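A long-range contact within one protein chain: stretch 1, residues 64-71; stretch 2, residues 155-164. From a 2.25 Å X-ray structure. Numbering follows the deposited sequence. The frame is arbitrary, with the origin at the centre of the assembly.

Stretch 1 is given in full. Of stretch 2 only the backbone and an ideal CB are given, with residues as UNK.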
# COMPACT_ATOMS: atom_id res chain seq x y z
N SER A 64 -6.62 6.72 -19.60
CA SER A 64 -7.25 7.08 -18.32
C SER A 64 -6.37 6.56 -17.18
O SER A 64 -6.20 5.35 -17.03
CB SER A 64 -8.65 6.47 -18.22
OG SER A 64 -9.22 6.73 -16.95
N ILE A 65 -5.82 7.47 -16.38
CA ILE A 65 -4.95 7.10 -15.28
C ILE A 65 -5.60 7.29 -13.90
O ILE A 65 -6.04 8.38 -13.57
CB ILE A 65 -3.64 7.93 -15.29
CG1 ILE A 65 -3.03 7.97 -16.70
CG2 ILE A 65 -2.63 7.34 -14.29
CD1 ILE A 65 -2.60 6.62 -17.24
N GLY A 66 -5.63 6.23 -13.11
CA GLY A 66 -6.21 6.32 -11.78
C GLY A 66 -5.15 6.14 -10.69
O GLY A 66 -4.13 5.48 -10.90
N TYR A 67 -5.40 6.72 -9.53
CA TYR A 67 -4.47 6.61 -8.42
C TYR A 67 -5.20 6.52 -7.10
O TYR A 67 -6.24 7.16 -6.91
CB TYR A 67 -3.52 7.83 -8.39
CG TYR A 67 -2.58 7.84 -7.21
CD1 TYR A 67 -3.03 8.15 -5.91
CD2 TYR A 67 -1.24 7.49 -7.36
CE1 TYR A 67 -2.18 8.10 -4.81
CE2 TYR A 67 -0.37 7.44 -6.27
CZ TYR A 67 -0.84 7.74 -5.00
OH TYR A 67 0.02 7.68 -3.93
N ALA A 68 -4.66 5.73 -6.19
CA ALA A 68 -5.25 5.60 -4.87
C ALA A 68 -4.27 5.00 -3.88
O ALA A 68 -3.39 4.23 -4.24
CB ALA A 68 -6.51 4.72 -4.94
N SER A 69 -4.40 5.42 -2.63
CA SER A 69 -3.60 4.88 -1.54
C SER A 69 -4.58 3.89 -0.93
O SER A 69 -5.78 4.16 -0.88
CB SER A 69 -3.25 5.94 -0.51
OG SER A 69 -3.04 5.35 0.76
N ILE A 70 -4.10 2.75 -0.48
CA ILE A 70 -5.01 1.79 0.14
C ILE A 70 -5.75 2.45 1.31
O ILE A 70 -6.89 2.10 1.61
CB ILE A 70 -4.26 0.52 0.62
CG1 ILE A 70 -5.25 -0.50 1.18
CG2 ILE A 70 -3.20 0.88 1.65
CD1 ILE A 70 -6.23 -1.06 0.15
N ASP A 71 -5.12 3.42 1.97
CA ASP A 71 -5.76 4.08 3.10
C ASP A 71 -6.96 4.95 2.72
O ASP A 71 -7.74 5.36 3.58
CB ASP A 71 -4.74 4.85 3.91
CG ASP A 71 -3.81 3.94 4.69
OD1 ASP A 71 -2.74 4.40 5.13
OD2 ASP A 71 -4.16 2.75 4.86
N UNK A 155 -4.70 2.61 -16.67
CA UNK A 155 -3.65 2.34 -15.70
C UNK A 155 -4.13 2.74 -14.31
O UNK A 155 -4.60 3.85 -14.11
CB UNK A 155 -2.36 3.08 -16.07
N UNK A 156 -4.05 1.81 -13.37
CA UNK A 156 -4.47 2.11 -12.01
C UNK A 156 -3.32 1.90 -11.03
O UNK A 156 -2.79 0.79 -10.88
CB UNK A 156 -5.67 1.24 -11.62
N UNK A 157 -2.97 2.98 -10.37
CA UNK A 157 -1.88 3.00 -9.40
C UNK A 157 -2.42 2.88 -7.99
O UNK A 157 -3.22 3.71 -7.56
CB UNK A 157 -1.05 4.28 -9.54
N UNK A 158 -2.00 1.84 -7.28
CA UNK A 158 -2.42 1.64 -5.89
C UNK A 158 -1.14 1.50 -5.06
O UNK A 158 -0.17 0.87 -5.49
CB UNK A 158 -3.33 0.42 -5.74
N UNK A 159 -1.14 2.10 -3.87
CA UNK A 159 0.04 2.04 -3.00
C UNK A 159 -0.30 1.87 -1.53
O UNK A 159 -1.30 2.41 -1.05
CB UNK A 159 0.88 3.31 -3.18
N UNK A 160 0.54 1.11 -0.84
CA UNK A 160 0.37 0.85 0.58
C UNK A 160 1.64 0.23 1.15
O UNK A 160 2.49 -0.27 0.40
CB UNK A 160 -0.83 -0.06 0.82
N UNK A 161 1.77 0.27 2.47
CA UNK A 161 2.95 -0.28 3.14
C UNK A 161 2.92 -1.81 3.25
O UNK A 161 3.95 -2.42 3.51
CB UNK A 161 3.08 0.33 4.54
N UNK A 162 1.75 -2.42 3.04
CA UNK A 162 1.63 -3.87 3.13
C UNK A 162 1.11 -4.56 1.85
O UNK A 162 0.74 -5.74 1.88
CB UNK A 162 0.70 -4.21 4.30
N UNK A 163 1.10 -3.85 0.74
CA UNK A 163 0.64 -4.44 -0.51
C UNK A 163 1.59 -5.56 -0.93
O UNK A 163 2.81 -5.38 -1.00
CB UNK A 163 0.54 -3.38 -1.61
N UNK A 164 1.02 -6.73 -1.21
CA UNK A 164 1.85 -7.85 -1.63
C UNK A 164 2.02 -8.90 -0.55
O UNK A 164 2.36 -10.04 -0.85
CB UNK A 164 3.23 -7.34 -2.07

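The strand of stretch 2 runs parallel to strand 65-69, and the two axes approach to 4.5 Å. Backbone hydrogen bonds fix the register, and in an extended strand successive CA-to-CB bonds alternate, here between the face carrying I65, Y67 and S69 and the face carrying A68.

At position 155 the backbone N donates to S64 O (3.1 Å) and the backbone O accepts from G66 N (2.8 Å). The CB points to the I65 face, and its ideal position lies 3.7 Å from I65 CD1. An aliphatic residue suits such a neighbour, and a beta-branched one favours strand angles; valine or isoleucine would serve. The residue is I155, whose CB packs at 3.7 Å from I65 CD1.

Position 156 points to the other face, where G66 offers no side chain and A68 only a methyl. That leaves room for a long or flat group leaning toward stretch 1, such as leucine, methionine or an aromatic. It is F156. With chi1 t, its ring lies with one face over G66 O, and CZ reaches A68 CB at 3.7 Å. The glycine matters here: an ideal CB on G66 would sit a tight 3.1 Å from F156 CD2.

Position 157 returns to the I65 face, its backbone N bonded to G66 O (2.8 Å) and its backbone O to A68 N (2.8 Å). The ideal CB is 3.9 Å from Y67 CD2, beside an aromatic ring, with the I65 side chain within reach of a longer branch, so valine, isoleucine or leucine would fit. I157 places CG2 3.6 Å from Y67 CD2, while its CD1 comes within 4.5 Å of I65 CG2.

At position 158 the CB points to the A68 face. The small alanine leaves space beside it, favouring a medium or large apolar chain. The choice is L158, which with chi1 t brings CD1 to 4.0 Å from A68 CB and 3.8 Å from I70 N. Its CA also makes a CA-H...O contact with A68 O at 3.2 Å.

At position 159 CA-to-CB points to the face of Y67 and S69, and the ideal CB is 4.5 Å from Y67 OH, with S69 OG further off, so a polar chain with some length, such as glutamate or glutamine, is reasonable. Its backbone N donates to A68 O (3.1 Å) and its backbone O accepts from I70 N (2.9 Å). In E159, CG lies 3.4 Å from Y67 OH, and OE1 accepts a weak hydrogen bond from S69 OG at 3.1 Å.

Position 160 is restrictive: an ideal CB would clash with I70 CG2 at 2.7 Å. Glycine is strongly indicated, and G160 lets I70 CG2 settle 3.7 Å from its CA.

Beyond it, the ideal CBs of 161 to 164 find nothing of stretch 1 nearby, so many side chains, polar or apolar, could stand at the first three. Position 161 holds W161, which joins D71 through a water, held by W161 NE1 at 2.8 Å and D71 OD2 at 2.9 Å. Position 162 holds F162, whose CZ reaches I70 CG1 at 4.1 Å, and position 163 holds L163, whose CD2 reaches I70 CB at 4.3 Å. Position 164 has positive phi (105°), where a CB would jam against the preceding carbonyl; it is G164.

Stretch 2, residues 155-164: IFILEGWFLG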
# COMPACT_ATOMS: atom_id res chain seq x y z
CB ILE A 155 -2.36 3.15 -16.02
CG1 ILE A 155 -1.76 2.66 -17.34
CG2 ILE A 155 -1.34 3.01 -14.88
CD1 ILE A 155 -0.56 3.45 -17.80
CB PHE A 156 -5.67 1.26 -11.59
CG PHE A 156 -6.28 1.71 -10.31
CD1 PHE A 156 -5.67 1.41 -9.09
CD2 PHE A 156 -7.42 2.51 -10.31
CE1 PHE A 156 -6.18 1.92 -7.89
CE2 PHE A 156 -7.95 3.02 -9.11
CZ PHE A 156 -7.33 2.72 -7.91
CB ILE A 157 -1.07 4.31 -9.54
CG1 ILE A 157 -0.55 4.45 -10.97
CG2 ILE A 157 0.08 4.33 -8.54
CD1 ILE A 157 0.22 5.72 -11.23
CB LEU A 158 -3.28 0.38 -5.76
CG LEU A 158 -3.83 0.09 -4.35
CD1 LEU A 158 -4.81 1.20 -3.93
CD2 LEU A 158 -4.50 -1.27 -4.33
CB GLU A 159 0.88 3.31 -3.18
CG GLU A 159 0.26 4.57 -2.60
CD GLU A 159 0.55 4.74 -1.11
OE1 GLU A 159 -0.16 5.56 -0.47
OE2 GLU A 159 1.47 4.09 -0.56
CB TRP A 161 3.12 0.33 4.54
CG TRP A 161 2.00 -0.01 5.47
CD1 TRP A 161 0.82 0.66 5.62
CD2 TRP A 161 1.91 -1.17 6.30
NE1 TRP A 161 -0.01 -0.03 6.48
CE2 TRP A 161 0.64 -1.16 6.91
CE3 TRP A 161 2.78 -2.24 6.58
CZ2 TRP A 161 0.21 -2.16 7.77
CZ3 TRP A 161 2.36 -3.23 7.44
CH2 TRP A 161 1.08 -3.19 8.03
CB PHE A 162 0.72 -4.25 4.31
CG PHE A 162 -0.71 -3.83 4.13
CD1 PHE A 162 -1.65 -4.72 3.59
CD2 PHE A 162 -1.13 -2.55 4.50
CE1 PHE A 162 -2.99 -4.34 3.43
CE2 PHE A 162 -2.48 -2.16 4.33
CZ PHE A 162 -3.41 -3.06 3.80
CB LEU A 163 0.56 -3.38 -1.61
CG LEU A 163 -0.34 -2.16 -1.39
CD1 LEU A 163 -0.45 -1.38 -2.69
CD2 LEU A 163 -1.72 -2.60 -0.93
O HOH W 1 -2.69 0.80 6.51
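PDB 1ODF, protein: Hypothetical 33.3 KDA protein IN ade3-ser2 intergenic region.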